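Local coordinates for protein nicotinate phosphoribosyltransferase (Vibrio cholerae, PDB 4HL7) that probably catalyses the ATP-dependent formation of nicotinate ribonucleotide from nicotinate and phosphoribosyl pyrophosphate, a step of NAD biosynthesis, at residues L7-I12 with S191-R196; I13-D18 with F218-D223; Q239-E244 with A378-R383; G382-K387 with P400-N405. One frame throughout, in Å; residues are numbered along the deposited sequence.

Contact 1. Residues L7-I12 with S191-R196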
loop_
_atom_site.group_PDB
_atom_site.type_symbol
_atom_site.label_atom_id
_atom_site.label_comp_id
_atom_site.label_asym_id
_atom_site.label_seq_id
_atom_site.Cartn_x
_atom_site.Cartn_y
_atom_site.Cartn_z
ATOM N N LEU A 7 4.136 -13.955 -20.144
ATOM C CA LEU A 7 3.462 -12.793 -19.592
ATOM C C LEU A 7 2.645 -13.176 -18.354
ATOM O O LEU A 7 2.506 -12.362 -17.424
ATOM C CB LEU A 7 2.509 -12.185 -20.621
ATOM C CG LEU A 7 2.807 -10.935 -21.459
ATOM C CD1 LEU A 7 1.522 -10.477 -22.133
ATOM C CD2 LEU A 7 3.408 -9.800 -20.646
ATOM N N PHE A 8 2.067 -14.384 -18.364
ATOM C CA PHE A 8 1.136 -14.797 -17.307
ATOM C C PHE A 8 1.485 -16.200 -16.828
ATOM O O PHE A 8 1.578 -17.118 -17.658
ATOM C CB PHE A 8 -0.280 -14.816 -17.836
ATOM C CG PHE A 8 -0.741 -13.514 -18.391
ATOM C CD1 PHE A 8 -0.991 -13.386 -19.757
ATOM C CD2 PHE A 8 -0.930 -12.410 -17.551
ATOM C CE1 PHE A 8 -1.431 -12.170 -20.299
ATOM C CE2 PHE A 8 -1.385 -11.196 -18.070
ATOM C CZ PHE A 8 -1.614 -11.078 -19.463
ATOM N N SER A 9 1.698 -16.377 -15.511
ATOM C CA SER A 9 1.831 -17.748 -14.972
ATOM C C SER A 9 0.448 -18.410 -14.857
ATOM O O SER A 9 -0.604 -17.715 -14.970
ATOM C CB SER A 9 2.517 -17.728 -13.598
ATOM O OG SER A 9 1.909 -16.754 -12.718
ATOM N N PRO A 10 0.412 -19.735 -14.549
ATOM C CA PRO A 10 -0.904 -20.332 -14.453
ATOM C C PRO A 10 -1.748 -19.742 -13.341
ATOM O O PRO A 10 -2.961 -19.638 -13.474
ATOM C CB PRO A 10 -0.601 -21.830 -14.193
ATOM C CG PRO A 10 0.758 -22.050 -14.733
ATOM C CD PRO A 10 1.493 -20.749 -14.477
ATOM N N HIS A 11 -1.104 -19.321 -12.261
ATOM C CA HIS A 11 -1.825 -18.792 -11.100
ATOM C C HIS A 11 -1.584 -17.289 -10.980
ATOM O O HIS A 11 -0.457 -16.818 -11.170
ATOM C CB HIS A 11 -1.387 -19.552 -9.839
ATOM C CG HIS A 11 0.121 -19.725 -9.711
ATOM N ND1 HIS A 11 0.983 -19.461 -10.735
ATOM C CD2 HIS A 11 0.917 -20.147 -8.631
ATOM C CE1 HIS A 11 2.256 -19.691 -10.333
ATOM N NE2 HIS A 11 2.222 -20.104 -9.045
ATOM N N ILE A 12 -2.662 -16.537 -10.748
ATOM C CA ILE A 12 -2.603 -15.074 -10.516
ATOM C C ILE A 12 -1.989 -14.860 -9.116
ATOM O O ILE A 12 -0.926 -14.272 -8.987
ATOM C CB ILE A 12 -4.023 -14.440 -10.662
ATOM C CG1 ILE A 12 -4.486 -14.573 -12.138
ATOM C CG2 ILE A 12 -4.038 -13.004 -10.108
ATOM C CD1 ILE A 12 -5.868 -14.013 -12.411
ATOM N N SER A 191 0.940 -8.425 -13.837
ATOM C CA SER A 191 0.693 -9.830 -13.601
ATOM C C SER A 191 1.705 -10.287 -12.551
ATOM O O SER A 191 2.708 -9.617 -12.337
ATOM C CB SER A 191 0.820 -10.658 -14.902
ATOM O OG SER A 191 2.178 -10.677 -15.342
ATOM N N SER A 192 1.431 -11.398 -11.869
ATOM C CA SER A 192 2.416 -11.924 -10.905
ATOM C C SER A 192 3.733 -12.341 -11.624
ATOM O O SER A 192 4.836 -12.212 -11.040
ATOM C CB SER A 192 1.813 -13.077 -10.066
ATOM O OG SER A 192 1.384 -14.122 -10.915
ATOM N N GLN A 193 3.621 -12.855 -12.859
ATOM C CA GLN A 193 4.799 -13.225 -13.687
ATOM C C GLN A 193 5.653 -12.015 -13.994
ATOM O O GLN A 193 6.905 -12.087 -13.893
ATOM C CB GLN A 193 4.389 -13.966 -14.987
ATOM C CG GLN A 193 5.556 -14.570 -15.798
ATOM C CD GLN A 193 6.377 -15.528 -14.967
ATOM O OE1 GLN A 193 5.836 -16.378 -14.311
ATOM N NE2 GLN A 193 7.669 -15.297 -14.899
ATOM N N VAL A 194 5.010 -10.895 -14.374
ATOM C CA VAL A 194 5.770 -9.690 -14.630
ATOM C C VAL A 194 6.440 -9.175 -13.377
ATOM O O VAL A 194 7.627 -8.789 -13.427
ATOM C CB VAL A 194 4.935 -8.549 -15.260
ATOM C CG1 VAL A 194 5.712 -7.231 -15.188
ATOM C CG2 VAL A 194 4.568 -8.909 -16.685
ATOM N N GLN A 195 5.740 -9.182 -12.240
ATOM C CA GLN A 195 6.391 -8.757 -10.991
ATOM C C GLN A 195 7.554 -9.683 -10.680
ATOM O O GLN A 195 8.602 -9.231 -10.185
ATOM C CB GLN A 195 5.437 -8.783 -9.789
ATOM C CG GLN A 195 6.077 -8.226 -8.487
ATOM C CD GLN A 195 5.116 -8.193 -7.324
ATOM O OE1 GLN A 195 4.092 -8.869 -7.346
ATOM N NE2 GLN A 195 5.430 -7.387 -6.297
ATOM N N ARG A 196 7.317 -10.986 -10.856
ATOM C CA ARG A 196 8.364 -11.983 -10.569
ATOM C C ARG A 196 9.652 -11.648 -11.364
ATOM O O ARG A 196 10.740 -11.549 -10.783
ATOM C CB ARG A 196 7.877 -13.401 -10.855
ATOM C CG ARG A 196 8.889 -14.493 -10.445
ATOM C CD ARG A 196 9.702 -14.944 -11.655
ATOM N NE ARG A 196 10.950 -15.576 -11.233
ATOM C CZ ARG A 196 12.086 -15.539 -11.939
ATOM N NH1 ARG A 196 13.169 -16.143 -11.475
ATOM N NH2 ARG A 196 12.139 -14.884 -13.099
HETATM O O HOH W 1 0.969 -14.113 -13.860
#

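Contact 2. Residues I13-D18 with F218-D223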
loop_
_atom_site.group_PDB
_atom_site.type_symbol
_atom_site.label_atom_id
_atom_site.label_comp_id
_atom_site.label_asym_id
_atom_site.label_seq_id
_atom_site.Cartn_x
_atom_site.Cartn_y
_atom_site.Cartn_z
ATOM N N ILE A 13 -2.628 -15.399 -8.098
ATOM C CA ILE A 13 -2.115 -15.289 -6.735
ATOM C C ILE A 13 -1.246 -16.524 -6.431
ATOM O O ILE A 13 -1.670 -17.670 -6.624
ATOM C CB ILE A 13 -3.262 -15.142 -5.704
ATOM C CG1 ILE A 13 -4.138 -13.893 -6.050
ATOM C CG2 ILE A 13 -2.706 -15.132 -4.286
ATOM C CD1 ILE A 13 -3.437 -12.545 -5.935
ATOM N N ARG A 14 -0.034 -16.293 -5.967
ATOM C CA ARG A 14 0.949 -17.381 -5.930
ATOM C C ARG A 14 0.887 -18.186 -4.625
ATOM O O ARG A 14 1.281 -19.326 -4.600
ATOM C CB ARG A 14 2.305 -16.777 -6.131
ATOM C CG ARG A 14 2.336 -16.120 -7.506
ATOM C CD ARG A 14 3.520 -16.511 -8.225
ATOM N NE ARG A 14 3.449 -16.122 -9.634
ATOM C CZ ARG A 14 4.490 -16.215 -10.427
ATOM N NH1 ARG A 14 5.640 -16.676 -9.932
ATOM N NH2 ARG A 14 4.394 -15.850 -11.700
ATOM N N SER A 15 0.427 -17.546 -3.561
ATOM C CA SER A 15 0.337 -18.141 -2.194
ATOM C C SER A 15 -0.295 -17.085 -1.312
ATOM O O SER A 15 -0.496 -15.945 -1.757
ATOM C CB SER A 15 1.715 -18.518 -1.633
ATOM O OG SER A 15 2.453 -17.384 -1.145
ATOM N N LEU A 16 -0.591 -17.418 -0.051
ATOM C CA LEU A 16 -1.155 -16.384 0.841
ATOM C C LEU A 16 -0.055 -15.480 1.390
ATOM O O LEU A 16 -0.322 -14.594 2.232
ATOM C CB LEU A 16 -1.962 -17.024 1.999
ATOM C CG LEU A 16 -3.394 -17.534 1.699
ATOM C CD1 LEU A 16 -4.059 -18.032 2.977
ATOM C CD2 LEU A 16 -4.276 -16.481 1.007
ATOM N N LEU A 17 1.192 -15.691 0.936
ATOM C CA LEU A 17 2.275 -14.710 1.202
ATOM C C LEU A 17 2.455 -13.696 0.035
ATOM O O LEU A 17 3.215 -12.693 0.154
ATOM C CB LEU A 17 3.629 -15.461 1.430
ATOM C CG LEU A 17 3.693 -16.308 2.721
ATOM C CD1 LEU A 17 5.101 -16.891 2.839
ATOM C CD2 LEU A 17 3.357 -15.429 3.934
ATOM N N ASP A 18 1.747 -13.959 -1.076
ATOM C CA ASP A 18 1.786 -13.088 -2.255
ATOM C C ASP A 18 0.928 -11.854 -2.055
ATOM O O ASP A 18 -0.147 -11.709 -2.703
ATOM C CB ASP A 18 1.292 -13.878 -3.473
ATOM C CG ASP A 18 1.499 -13.146 -4.790
ATOM O OD1 ASP A 18 2.200 -12.114 -4.837
ATOM O OD2 ASP A 18 0.898 -13.575 -5.781
ATOM N N PHE A 218 7.672 -13.122 -2.665
ATOM C CA PHE A 218 8.856 -12.839 -3.506
ATOM C C PHE A 218 10.074 -12.508 -2.639
ATOM O O PHE A 218 11.180 -12.776 -3.066
ATOM C CB PHE A 218 8.541 -11.706 -4.528
ATOM C CG PHE A 218 7.624 -12.154 -5.646
ATOM C CD1 PHE A 218 7.894 -13.339 -6.355
ATOM C CD2 PHE A 218 6.460 -11.421 -5.967
ATOM C CE1 PHE A 218 7.011 -13.821 -7.337
ATOM C CE2 PHE A 218 5.609 -11.873 -6.960
ATOM C CZ PHE A 218 5.865 -13.069 -7.644
ATOM N N ALA A 219 9.867 -12.002 -1.415
ATOM C CA ALA A 219 10.985 -11.881 -0.437
ATOM C C ALA A 219 11.577 -13.280 -0.185
ATOM O O ALA A 219 12.785 -13.473 -0.260
ATOM C CB ALA A 219 10.536 -11.229 0.868
ATOM N N ARG A 220 10.706 -14.251 0.039
ATOM C CA ARG A 220 11.142 -15.655 0.089
ATOM C C ARG A 220 11.855 -16.129 -1.144
ATOM O O ARG A 220 12.955 -16.667 -1.033
ATOM C CB ARG A 220 9.999 -16.610 0.455
ATOM C CG ARG A 220 10.416 -18.093 0.561
ATOM C CD ARG A 220 9.259 -18.988 1.054
ATOM N NE ARG A 220 8.066 -18.846 0.221
ATOM C CZ ARG A 220 6.853 -19.308 0.528
ATOM N NH1 ARG A 220 6.664 -19.996 1.663
ATOM N NH2 ARG A 220 5.829 -19.099 -0.308
ATOM N N GLU A 221 11.216 -15.996 -2.296
ATOM C CA GLU A 221 11.723 -16.584 -3.516
ATOM C C GLU A 221 13.119 -16.077 -3.822
ATOM O O GLU A 221 14.006 -16.831 -4.327
ATOM C CB GLU A 221 10.791 -16.264 -4.678
ATOM C CG GLU A 221 11.401 -16.625 -6.015
ATOM C CD GLU A 221 10.381 -16.813 -7.119
ATOM O OE1 GLU A 221 9.176 -16.647 -6.867
ATOM O OE2 GLU A 221 10.787 -17.131 -8.254
ATOM N N PHE A 222 13.342 -14.795 -3.545
ATOM C CA PHE A 222 14.611 -14.158 -3.970
ATOM C C PHE A 222 15.553 -13.845 -2.806
ATOM O O PHE A 222 16.556 -13.170 -3.005
ATOM C CB PHE A 222 14.298 -12.861 -4.763
ATOM C CG PHE A 222 13.605 -13.114 -6.048
ATOM C CD1 PHE A 222 14.276 -13.755 -7.089
ATOM C CD2 PHE A 222 12.275 -12.756 -6.218
ATOM C CE1 PHE A 222 13.647 -14.024 -8.281
ATOM C CE2 PHE A 222 11.635 -13.000 -7.415
ATOM C CZ PHE A 222 12.316 -13.623 -8.462
ATOM N N ASP A 223 15.189 -14.262 -1.581
ATOM C CA ASP A 223 15.999 -13.996 -0.393
ATOM C C ASP A 223 16.254 -12.509 -0.273
ATOM O O ASP A 223 17.415 -12.047 -0.170
ATOM C CB ASP A 223 17.319 -14.797 -0.421
ATOM C CG ASP A 223 18.124 -14.651 0.886
ATOM O OD1 ASP A 223 17.521 -14.552 2.000
ATOM O OD2 ASP A 223 19.355 -14.576 0.812
HETATM O O HOH W 2 6.846 -17.756 -7.493
#

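Contact 3. Residues Q239-E244 with A378-R383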
loop_
_atom_site.group_PDB
_atom_site.type_symbol
_atom_site.label_atom_id
_atom_site.label_comp_id
_atom_site.label_asym_id
_atom_site.label_seq_id
_atom_site.Cartn_x
_atom_site.Cartn_y
_atom_site.Cartn_z
ATOM N N GLN A 239 -10.180 5.893 14.517
ATOM C CA GLN A 239 -11.245 6.941 14.589
ATOM C C GLN A 239 -12.582 6.413 15.071
ATOM O O GLN A 239 -13.463 7.172 15.493
ATOM C CB GLN A 239 -11.437 7.639 13.207
ATOM C CG GLN A 239 -10.186 8.377 12.757
ATOM C CD GLN A 239 -10.259 8.737 11.274
ATOM O OE1 GLN A 239 -11.321 8.654 10.685
ATOM N NE2 GLN A 239 -9.119 9.113 10.667
ATOM N N ALA A 240 -12.761 5.123 14.926
ATOM C CA ALA A 240 -13.946 4.438 15.418
ATOM C C ALA A 240 -13.734 3.823 16.820
ATOM O O ALA A 240 -14.715 3.661 17.586
ATOM C CB ALA A 240 -14.368 3.331 14.439
ATOM N N LEU A 241 -12.499 3.479 17.149
ATOM C CA LEU A 241 -12.227 2.673 18.335
ATOM C C LEU A 241 -11.917 3.527 19.592
ATOM O O LEU A 241 -12.160 3.040 20.749
ATOM C CB LEU A 241 -11.006 1.746 18.064
ATOM C CG LEU A 241 -11.208 0.807 16.865
ATOM C CD1 LEU A 241 -9.922 0.028 16.641
ATOM C CD2 LEU A 241 -12.307 -0.138 17.244
ATOM N N VAL A 242 -11.410 4.747 19.395
ATOM C CA VAL A 242 -11.204 5.684 20.534
ATOM C C VAL A 242 -11.810 7.020 20.155
ATOM O O VAL A 242 -12.398 7.143 19.108
ATOM C CB VAL A 242 -9.676 5.850 20.858
ATOM C CG1 VAL A 242 -9.131 4.456 21.277
ATOM C CG2 VAL A 242 -8.823 6.356 19.636
ATOM N N ASN A 243 -11.597 8.073 20.971
ATOM C CA ASN A 243 -12.108 9.331 20.538
ATOM C C ASN A 243 -11.361 9.802 19.301
ATOM O O ASN A 243 -10.181 9.539 19.159
ATOM C CB ASN A 243 -12.009 10.414 21.650
ATOM C CG ASN A 243 -12.758 11.669 21.247
ATOM O OD1 ASN A 243 -12.143 12.634 20.718
ATOM N ND2 ASN A 243 -14.114 11.620 21.374
ATOM N N GLU A 244 -12.059 10.454 18.363
ATOM C CA GLU A 244 -11.373 10.864 17.091
ATOM C C GLU A 244 -10.058 11.660 17.339
ATOM O O GLU A 244 -9.055 11.466 16.669
ATOM C CB GLU A 244 -12.320 11.741 16.228
ATOM C CG GLU A 244 -13.405 10.948 15.469
ATOM C CD GLU A 244 -14.703 10.863 16.284
ATOM O OE1 GLU A 244 -14.602 10.764 17.546
ATOM O OE2 GLU A 244 -15.819 10.914 15.693
ATOM N N ALA A 378 -13.854 1.975 4.670
ATOM C CA ALA A 378 -15.026 2.862 4.683
ATOM C C ALA A 378 -15.569 2.990 6.096
ATOM O O ALA A 378 -16.134 3.994 6.427
ATOM C CB ALA A 378 -16.126 2.331 3.786
ATOM N N GLU A 379 -15.455 1.929 6.891
ATOM C CA GLU A 379 -16.243 1.834 8.104
ATOM C C GLU A 379 -15.552 0.871 9.063
ATOM O O GLU A 379 -14.964 -0.112 8.642
ATOM C CB GLU A 379 -17.619 1.236 7.744
ATOM C CG GLU A 379 -18.648 1.231 8.832
ATOM C CD GLU A 379 -19.953 0.608 8.334
ATOM O OE1 GLU A 379 -20.711 1.317 7.646
ATOM O OE2 GLU A 379 -20.184 -0.602 8.577
ATOM N N CYS A 380 -15.691 1.131 10.351
ATOM C CA CYS A 380 -15.109 0.272 11.384
ATOM C C CYS A 380 -16.066 0.298 12.581
ATOM O O CYS A 380 -16.495 1.384 13.017
ATOM C CB CYS A 380 -13.776 0.861 11.814
ATOM S SG CYS A 380 -12.917 -0.095 13.088
ATOM N N GLN A 381 -16.405 -0.897 13.092
ATOM C CA GLN A 381 -17.443 -1.042 14.138
ATOM C C GLN A 381 -18.704 -0.320 13.769
ATOM O O GLN A 381 -19.383 0.250 14.631
ATOM C CB GLN A 381 -16.931 -0.534 15.513
ATOM C CG GLN A 381 -15.864 -1.382 16.136
ATOM C CD GLN A 381 -16.328 -2.788 16.419
ATOM O OE1 GLN A 381 -16.558 -3.564 15.496
ATOM N NE2 GLN A 381 -16.526 -3.113 17.701
ATOM N N GLY A 382 -19.042 -0.357 12.475
ATOM C CA GLY A 382 -20.268 0.272 11.977
ATOM C C GLY A 382 -20.250 1.793 11.970
ATOM O O GLY A 382 -21.307 2.420 11.852
ATOM N N ARG A 383 -19.074 2.372 12.164
ATOM C CA ARG A 383 -18.903 3.842 12.240
ATOM C C ARG A 383 -18.053 4.307 11.066
ATOM O O ARG A 383 -17.127 3.588 10.662
ATOM C CB ARG A 383 -18.182 4.225 13.561
ATOM C CG ARG A 383 -18.921 3.724 14.831
ATOM C CD ARG A 383 -17.968 3.271 15.951
ATOM N NE ARG A 383 -18.693 2.435 16.915
ATOM C CZ ARG A 383 -18.254 2.174 18.144
ATOM N NH1 ARG A 383 -17.115 2.692 18.560
ATOM N NH2 ARG A 383 -18.971 1.394 18.957
#

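Contact 4. Residues G382-K387 with P400-N405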
loop_
_atom_site.group_PDB
_atom_site.type_symbol
_atom_site.label_atom_id
_atom_site.label_comp_id
_atom_site.label_asym_id
_atom_site.label_seq_id
_atom_site.Cartn_x
_atom_site.Cartn_y
_atom_site.Cartn_z
ATOM N N GLY A 382 -19.042 -0.357 12.475
ATOM C CA GLY A 382 -20.268 0.272 11.977
ATOM C C GLY A 382 -20.250 1.793 11.970
ATOM O O GLY A 382 -21.307 2.420 11.852
ATOM N N ARG A 383 -19.074 2.372 12.164
ATOM C CA ARG A 383 -18.903 3.842 12.240
ATOM C C ARG A 383 -18.053 4.307 11.066
ATOM O O ARG A 383 -17.127 3.588 10.662
ATOM C CB ARG A 383 -18.182 4.225 13.561
ATOM C CG ARG A 383 -18.921 3.724 14.831
ATOM C CD ARG A 383 -17.968 3.271 15.951
ATOM N NE ARG A 383 -18.693 2.435 16.915
ATOM C CZ ARG A 383 -18.254 2.174 18.144
ATOM N NH1 ARG A 383 -17.115 2.692 18.560
ATOM N NH2 ARG A 383 -18.971 1.394 18.957
ATOM N N PRO A 384 -18.313 5.520 10.556
ATOM C CA PRO A 384 -17.460 6.001 9.456
ATOM C C PRO A 384 -16.033 6.276 9.912
ATOM O O PRO A 384 -15.806 6.633 11.100
ATOM C CB PRO A 384 -18.082 7.373 9.038
ATOM C CG PRO A 384 -19.280 7.569 9.897
ATOM C CD PRO A 384 -19.273 6.532 11.022
ATOM N N VAL A 385 -15.091 6.223 8.982
ATOM C CA VAL A 385 -13.699 6.638 9.257
ATOM C C VAL A 385 -13.230 7.387 8.000
ATOM O O VAL A 385 -13.870 7.299 6.950
ATOM C CB VAL A 385 -12.764 5.436 9.557
ATOM C CG1 VAL A 385 -13.243 4.668 10.802
ATOM C CG2 VAL A 385 -12.650 4.521 8.311
ATOM N N ALA A 386 -12.185 8.177 8.120
ATOM C CA ALA A 386 -11.806 9.052 6.976
ATOM C C ALA A 386 -10.323 9.251 6.852
ATOM O O ALA A 386 -9.599 9.150 7.815
ATOM C CB ALA A 386 -12.465 10.398 7.079
ATOM N N LYS A 387 -9.886 9.515 5.621
ATOM C CA LYS A 387 -8.531 9.958 5.400
ATOM C C LYS A 387 -8.606 11.340 4.795
ATOM O O LYS A 387 -9.407 11.599 3.895
ATOM C CB LYS A 387 -7.788 9.050 4.424
ATOM C CG LYS A 387 -6.360 9.481 4.184
ATOM C CD LYS A 387 -5.685 8.469 3.300
ATOM C CE LYS A 387 -4.568 9.114 2.543
ATOM N NZ LYS A 387 -4.286 8.249 1.371
ATOM N N PRO A 400 -20.457 12.950 5.260
ATOM C CA PRO A 400 -19.780 14.256 5.250
ATOM C C PRO A 400 -19.812 14.974 6.634
ATOM O O PRO A 400 -18.936 15.810 6.932
ATOM C CB PRO A 400 -20.589 15.062 4.220
ATOM C CG PRO A 400 -21.931 14.404 4.175
ATOM C CD PRO A 400 -21.610 12.917 4.339
ATOM N N ILE A 401 -20.803 14.653 7.453
ATOM C CA ILE A 401 -20.859 15.225 8.844
ATOM C C ILE A 401 -19.723 14.670 9.683
ATOM O O ILE A 401 -19.051 15.398 10.433
ATOM C CB ILE A 401 -22.215 14.976 9.527
ATOM C CG1 ILE A 401 -23.348 15.556 8.691
ATOM C CG2 ILE A 401 -22.207 15.479 10.990
ATOM C CD1 ILE A 401 -24.791 15.316 9.202
ATOM N N PHE A 402 -19.518 13.381 9.642
ATOM C CA PHE A 402 -18.311 12.806 10.281
ATOM C C PHE A 402 -16.999 13.490 9.853
ATOM O O PHE A 402 -16.120 13.830 10.696
ATOM C CB PHE A 402 -18.223 11.294 10.066
ATOM C CG PHE A 402 -17.048 10.674 10.707
ATOM C CD1 PHE A 402 -17.135 10.188 12.042
ATOM C CD2 PHE A 402 -15.840 10.577 10.038
ATOM C CE1 PHE A 402 -15.974 9.655 12.662
ATOM C CE2 PHE A 402 -14.689 10.034 10.652
ATOM C CZ PHE A 402 -14.778 9.568 11.968
ATOM N N LEU A 403 -16.835 13.673 8.547
ATOM C CA LEU A 403 -15.585 14.240 8.063
ATOM C C LEU A 403 -15.435 15.686 8.556
ATOM O O LEU A 403 -14.308 16.088 8.984
ATOM C CB LEU A 403 -15.551 14.176 6.521
ATOM C CG LEU A 403 -14.316 14.832 5.906
ATOM C CD1 LEU A 403 -12.979 14.258 6.416
ATOM C CD2 LEU A 403 -14.366 14.780 4.360
ATOM N N ALA A 404 -16.531 16.446 8.516
ATOM C CA ALA A 404 -16.521 17.851 8.979
ATOM C C ALA A 404 -16.142 17.900 10.497
ATOM O O ALA A 404 -15.273 18.692 10.927
ATOM C CB ALA A 404 -17.847 18.560 8.710
ATOM N N ASN A 405 -16.765 17.032 11.286
ATOM C CA ASN A 405 -16.394 16.962 12.697
ATOM C C ASN A 405 -14.925 16.577 12.952
ATOM O O ASN A 405 -14.240 17.159 13.804
ATOM C CB ASN A 405 -17.318 15.955 13.404
ATOM C CG ASN A 405 -17.077 15.932 14.876
ATOM O OD1 ASN A 405 -17.401 16.899 15.584
ATOM N ND2 ASN A 405 -16.498 14.876 15.338
#

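Contact 1. Residues L7-I12 with S191-R196
Ser191, the N-cap of helix 192-205, grips the N-terminal loop while it caps: OG accepts from Val194 N at 3.0 Å and donates to Leu7 O at 2.7 Å. The hydroxyl meets that carbonyl almost head-on, with a C=O...OG angle of 178°. With chi1 at 68°, OG stands between its own backbone N and carbonyl carbon, where one atom can serve both partners. This is the tight, buried end. Ser191 CB lies 3.6 Å from Phe8 CD2, Leu7 CB sits over one face of the same ring toward its rim, and helix 131-147 supplies further packing through Glu141 and Arg145. Leu7 CD2 adds an apolar touch on Val194 CG2 at 4.2 Å, and Gln193 CB packs beside the loop backbone.

The middle of the loop is looser. Exposed Pro10 and His11 swing it outward, and a water bridges the two backbones, accepting from Ser9 N at 2.9 Å and from Gln193 N at 3.1 Å; it thus satisfies an amide of the first helical turn. Ser9 OG draws the loop back by donating to His11 O at 2.8 Å. Gln193 turns OE1 to Arg14 NH2. The far end is anchored again: Ser192 OG accepts from Arg14 NE and donates to Ile12 O at 3.0 Å, bent to a C=O...OG angle of 129°.

Contact 2. Residues I13-D18 with F218-D223
The guanidinium of Arg14 has Phe218 CZ over one face and a water in its plane at the edge; seen from the ring, Arg14 NH1 stands at the rim, 4.1 Å from Phe218 CE1. The two planes are 63° apart, and the side chains cross at about a right angle. Glu221 OE1 also lies at the ring edge, and the water ties it to the arginine, accepting from NH1 at 2.9 Å and donating to OE1 at 2.7 Å. On the second guanidinium, that of Arg220, Leu17 CD1 rests 3.5 Å above one face, offset toward the rim, while NH1 holds a salt bridge with Asp74. No direct hydrogen bond spans the two segments.

Loop 13-18 is braced from within. Asp18 OD2 accepts from Arg14 N at 2.9 Å, and Ser15 OG, also hydrogen-bonded with His217 ND1, accepts from Leu17 N in an ST turn. With CG anti to the backbone N (chi1 -171°), the Asp18 carboxylate runs beside the Phe218 ring, and OD1 pairs with Arg189 and Asn215. Arg14 itself is anchored by Gln193 and Ser192. Leu17 and Arg220 meet Tyr77 of helix 72-81, whereas Phe218 leans on Gln195, Arg196 and Leu199 of helix 192-205.

Contact 3. Residues Q239-E244 with A378-R383
Ala240, in the last turn of helix 232-241, comes up against Cys380, their CA atoms 5.9 Å apart, where a type I' turn from Cys380 to Arg383 reverses the chain between two antiparallel strands. The hairpin is closed in both directions: Cys380 N donates to Arg383 O and Arg383 N to Cys380 O. Gln381 and Gly382, at its corner, both have positive phi.

Ala240 CB sits 3.2 Å from Cys380 O and 3.7 Å from Cys380 CB, with Arg383 CD on it at 3.9 Å. From there the arginine reaches the end of the helix: NH1 donates to Ala240 O at 2.8 Å, with an N-H...O angle of 138° and the oxygen 15° out of the guanidinium plane. A positive group at a C-terminal helix carbonyl would probably interact favourably with the helix dipole. Gln381 CB lies 3.7 Å above one face of that guanidinium, toward the rim. Leu241 carries the apolar remainder, its CD2 lying 3.9 Å from Gln381 CG, the two side chains crossing at about a right angle, and 4.2 Å from Cys380 SG, which chi1 (-180°, anti to the backbone N) sets beside it.

Behind the turn, Gln381 OE1 accepts from Ser38 N, and Cys380 packs on Val37 and Val39. Just before it, Ala378 and Glu379 both face Arg40 in a classic beta bulge. The contact thus seats the C-terminal end of helix 232-241, which starts at the predicted autophosphorylation site His232 (unmodified here), on the hairpin at one border of the antiparallel sheet beside strand 38-46.

Contact 4. Residues G382-K387 with P400-N405
Phe402 presents one face of its ring to Pro384, which meets it with both side chain and backbone. Pro384 CB stands 4.2 Å from the ring centroid and 25° off the normal, a CH-pi contact, with Phe402 CG its nearest ring atom at 3.8 Å. Pro384 O lies over the same face, 3.2 Å above the plane and offset toward the rim, 3.2 Å from Phe402 CZ. As the chain runs on, Val385 CA comes within 3.8 Å of Phe402 CE2, and Ala386 CB lies 4.2 Å from that same carbon. Ala386 CB also meets Leu403 CD1 at 4.0 Å. Phe402 holds CG anti to its backbone N (chi1 -179°), which sends CG out from the helix on the Pro384 side.

The next shell fixes these pieces. Asp399 OD1 accepts from Phe402 N at the start of helix 400-409, and Gln239 OE1 takes the N-H of Ala386 while its side chain touches Phe402. Glu244 touches the ring too. Farther out, helix 416-427 packs on Pro400, Ile401 and Ala404, and Lys387 pairs its backbone with Met396.

No hydrogen bond joins the two segments themselves. The carbonyl oxygen over the ring is a close neighbour rather than a bonded one, so helix 400-409 and segment 382-387 probably adhere by the fit of Pro384, Phe402, Ala386 and Leu403, while Gln239 satisfies the amide of Ala386 beside the ring.

From the N terminus, the first loop is tied down twice: contact 1 returns to it after 178 intervening residues and contact 2 after 199. Their segments alternate, so the two closures cross, and Arg14 joins them through Ser192 and Gln193, fastening the N-terminal loop to successive helices 192-205 and 216-222. Later in the chain, contact 3 closes 133 residues between helix 232-241 and the sheet hairpin. Contact 4 opens on Gly382 and Arg383, where contact 3 ends, and closes a short loop onto helix 400-409; Gln239 bridges the pair. Contacts 1 and 3 lie about 37 Å apart between centres, on opposite sides of the chain's centre.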